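PDB 5BQ3: rhamnose ABC transporter, rhamnose-binding protein from Actinomyces odontolyticus ATCC 17982, which probably binds a carbohydrate, perhaps rhamnose, as the solute-binding component of an ABC import system. Local coordinates for residues K297-A300 / G304-T307; I56-V61 / A281-D286. All coordinates share one frame; numbering follows the deposited sequence.

How the contacts relate
Contact 1 is a local one, a two-stranded hairpin formed by 297-300 and 304-307 and lying partly at the surface; contact 2 is buried and brings together 56-61 and 281-286, parts of the chain more than two hundred residues apart. Their chemistry follows their place: backbone hydrogen bonds and an exposed ion pair hold the hairpin, whereas contact 2 is purely apolar. Helix 271-287 takes part in both neighbourhoods, since strand 297-299 follows it in the chain and the ring of Phe-298 rests on it. There Phe-298 CE2 lies 3.7 Å from Ala-281 CA, while Ala-283 carries contact 2.

Contact 1. Residues K297-A300 / G304-T307; sequences KFTA and GERT
Phe-298 and Arg-306 form the central hydrogen-bonded pair of a short antiparallel hairpin: Phe-298 N donates to Arg-306 O at 3.1 Å, and Arg-306 N returns a bond to Phe-298 O at 2.9 Å. Toward the turn, Ala-300 N reaches Gly-304 O at 2.8 Å. The two faces of the hairpin differ sharply. On the inner one, Phe-298 places CG between its backbone N and carbonyl carbon (chi1 71°), which swings the ring under the partner strand; Arg-306 CB sits over one ring face, 4.2 Å from the Phe-298 ring centroid, in a CH-pi contact. Val-277, Ala-281 and Ala-284 of helix 271-287 and Val-314 of strand 313-315 also touch the ring. With an alanine here in place of Phe-298, Arg-306 CB would probably lose its aromatic support, and a gap would be likely to open between hairpin and helix. The Arg-306 chain bends at chi2 (-66°) and leads away from the ring, and NH1 bonds Leu-303 O and also its neighbour's carbonyl, Glu-305 O. The outer face carries Lys-297, Thr-299, Glu-305 and Thr-307 and is largely open to solvent. Here Lys-297 and Glu-305 cross at about a right angle, and Lys-297 NZ meets Glu-305 OE1 at 3.0 Å from above the carboxylate plane. Lys-297 CG passes 3.4 Å from OG1 of Thr-307, its cross-strand neighbour. Cohesion therefore probably comes mainly from the backbone bonds and the buried ring, with the exposed, off-plane salt bridge a weaker addition.

Contact 2. Residues I56-V61 / A281-D286; sequences IGFAEV and AGAALD
Ala-283, Phe-58 and Ile-56 make up this contact, with the alanine methyl of helix 271-287 meeting both larger side chains. Ala-283 has the most surface buried here; its CB lies 3.8 Å from Phe-58 CZ, with the ring set obliquely to it. On the helix backbone, Ala-283 CA is 3.9 Å from the same Phe-58 CZ, so the end of the ring lies close against the helix itself. Phe-58 reaches that far because its CG stands anti to the carbonyl carbon (chi1 -85°), carrying the tip of the ring nearer the helix than its first bond would suggest. Ile-56 brings its CG2 branch to 3.8 Å from Ala-283 CB, and its CD1 approaches the same methyl at 4.0 Å. Between the two, Gly-57, with positive phi, is the first residue beyond helix 40-56 and leads the chain on toward strand 60-63. Ala-53 of helix 40-56 and Ile-30 of strand 29-33 also touch Phe-58. The C-terminal end of helix 40-56 and the loop after it thus meet helix 271-287 beside the parallel sheet that includes strand 60-63, an arrangement typical of the layered alpha/beta lobes of periplasmic binding proteins.

Contact 1. Residues K297-A300 / G304-T307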
# COMPACT_ATOMS: atom_id res chain seq x y z
N LYS A 297 15.57 13.50 9.65
CA LYS A 297 15.96 12.15 9.24
C LYS A 297 16.07 11.21 10.43
O LYS A 297 16.52 11.61 11.51
CB LYS A 297 17.30 12.18 8.50
CG LYS A 297 17.22 12.74 7.08
CD LYS A 297 18.57 12.74 6.39
CE LYS A 297 18.91 11.42 5.75
NZ LYS A 297 20.37 11.32 5.50
N PHE A 298 15.68 9.94 10.22
CA PHE A 298 15.74 8.87 11.22
C PHE A 298 16.21 7.56 10.56
O PHE A 298 15.94 7.35 9.38
CB PHE A 298 14.37 8.69 11.92
CG PHE A 298 13.26 8.09 11.09
CD1 PHE A 298 12.48 8.89 10.25
CD2 PHE A 298 12.96 6.74 11.17
CE1 PHE A 298 11.45 8.34 9.50
CE2 PHE A 298 11.93 6.18 10.40
CZ PHE A 298 11.18 6.99 9.58
N THR A 299 16.90 6.70 11.33
CA THR A 299 17.39 5.41 10.84
C THR A 299 16.29 4.36 11.05
O THR A 299 15.76 4.22 12.16
CB THR A 299 18.72 5.04 11.52
OG1 THR A 299 19.61 6.16 11.46
CG2 THR A 299 19.39 3.83 10.87
N ALA A 300 15.94 3.64 9.98
CA ALA A 300 14.92 2.60 9.98
C ALA A 300 15.56 1.21 9.86
O ALA A 300 15.27 0.46 8.93
CB ALA A 300 13.93 2.84 8.84
N GLY A 304 17.92 1.35 6.22
CA GLY A 304 18.66 2.61 6.15
C GLY A 304 17.89 3.80 6.67
O GLY A 304 16.88 3.63 7.36
N GLU A 305 18.34 5.01 6.33
CA GLU A 305 17.71 6.26 6.78
C GLU A 305 16.50 6.65 5.91
O GLU A 305 16.39 6.24 4.76
CB GLU A 305 18.73 7.41 6.81
CG GLU A 305 19.66 7.35 8.01
CD GLU A 305 20.36 8.65 8.34
OE1 GLU A 305 21.14 9.15 7.49
OE2 GLU A 305 20.17 9.16 9.47
N ARG A 306 15.58 7.44 6.50
CA ARG A 306 14.37 7.97 5.86
C ARG A 306 14.17 9.44 6.24
O ARG A 306 14.48 9.82 7.37
CB ARG A 306 13.12 7.15 6.24
CG ARG A 306 13.06 5.73 5.68
CD ARG A 306 12.94 5.66 4.17
NE ARG A 306 12.68 4.29 3.69
CZ ARG A 306 13.62 3.36 3.52
NH1 ARG A 306 14.89 3.63 3.78
NH2 ARG A 306 13.28 2.15 3.09
N THR A 307 13.64 10.25 5.32
CA THR A 307 13.37 11.68 5.54
C THR A 307 11.86 11.92 5.70
O THR A 307 11.06 11.32 4.98
CB THR A 307 13.98 12.52 4.39
OG1 THR A 307 15.37 12.25 4.30
CG2 THR A 307 13.80 14.03 4.59

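Contact 2. Residues I56-V61 / A281-D286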
# COMPACT_ATOMS: atom_id res chain seq x y z
N ILE A 56 14.84 -2.97 18.25
CA ILE A 56 14.97 -1.68 18.92
C ILE A 56 15.20 -1.91 20.43
O ILE A 56 16.11 -1.33 21.02
CB ILE A 56 13.72 -0.79 18.63
CG1 ILE A 56 13.66 -0.38 17.15
CG2 ILE A 56 13.68 0.44 19.52
CD1 ILE A 56 12.26 -0.07 16.60
N GLY A 57 14.38 -2.79 21.02
CA GLY A 57 14.48 -3.15 22.43
C GLY A 57 13.39 -2.58 23.31
O GLY A 57 13.68 -2.19 24.45
N PHE A 58 12.14 -2.54 22.81
CA PHE A 58 10.98 -2.06 23.57
C PHE A 58 10.66 -3.02 24.71
O PHE A 58 10.78 -4.24 24.54
CB PHE A 58 9.75 -1.90 22.66
CG PHE A 58 9.64 -0.60 21.91
CD1 PHE A 58 9.05 0.52 22.50
CD2 PHE A 58 10.07 -0.50 20.59
CE1 PHE A 58 8.92 1.72 21.79
CE2 PHE A 58 9.94 0.71 19.89
CZ PHE A 58 9.37 1.80 20.49
N ALA A 59 10.28 -2.47 25.88
CA ALA A 59 9.94 -3.25 27.08
C ALA A 59 8.68 -4.09 26.87
O ALA A 59 8.65 -5.26 27.26
CB ALA A 59 9.77 -2.33 28.28
N GLU A 60 7.64 -3.50 26.23
CA GLU A 60 6.37 -4.17 25.94
C GLU A 60 5.98 -3.94 24.48
O GLU A 60 6.00 -2.81 24.00
CB GLU A 60 5.25 -3.67 26.87
CG GLU A 60 5.40 -4.09 28.32
CD GLU A 60 4.94 -3.04 29.31
OE1 GLU A 60 3.72 -2.78 29.39
OE2 GLU A 60 5.81 -2.47 30.02
N VAL A 61 5.65 -5.04 23.77
CA VAL A 61 5.23 -5.02 22.37
C VAL A 61 3.87 -5.73 22.31
O VAL A 61 3.80 -6.93 22.58
CB VAL A 61 6.28 -5.63 21.39
CG1 VAL A 61 5.86 -5.43 19.94
CG2 VAL A 61 7.67 -5.07 21.64
N ALA A 281 10.23 4.65 13.42
CA ALA A 281 9.77 6.04 13.39
C ALA A 281 9.20 6.45 14.75
O ALA A 281 9.46 7.56 15.20
CB ALA A 281 8.72 6.23 12.31
N GLY A 282 8.47 5.54 15.38
CA GLY A 282 7.87 5.74 16.70
C GLY A 282 8.90 5.76 17.80
O GLY A 282 8.78 6.55 18.75
N ALA A 283 9.93 4.90 17.69
CA ALA A 283 11.05 4.80 18.63
C ALA A 283 11.91 6.05 18.59
O ALA A 283 12.40 6.49 19.63
CB ALA A 283 11.89 3.57 18.31
N ALA A 284 12.07 6.65 17.39
CA ALA A 284 12.84 7.87 17.15
C ALA A 284 12.15 9.09 17.77
O ALA A 284 12.83 9.96 18.31
CB ALA A 284 13.04 8.08 15.66
N LEU A 285 10.80 9.15 17.69
CA LEU A 285 9.99 10.23 18.26
C LEU A 285 9.97 10.17 19.79
O LEU A 285 10.05 11.21 20.45
CB LEU A 285 8.54 10.17 17.73
CG LEU A 285 8.29 10.66 16.30
CD1 LEU A 285 7.04 10.01 15.73
CD2 LEU A 285 8.17 12.17 16.23
N ASP A 286 9.87 8.95 20.34
CA ASP A 286 9.81 8.68 21.78
C ASP A 286 11.15 8.90 22.48
O ASP A 286 11.17 9.37 23.62
CB ASP A 286 9.32 7.25 22.02
CG ASP A 286 8.65 7.02 23.36
OD1 ASP A 286 7.94 7.94 23.83
OD2 ASP A 286 8.76 5.91 23.89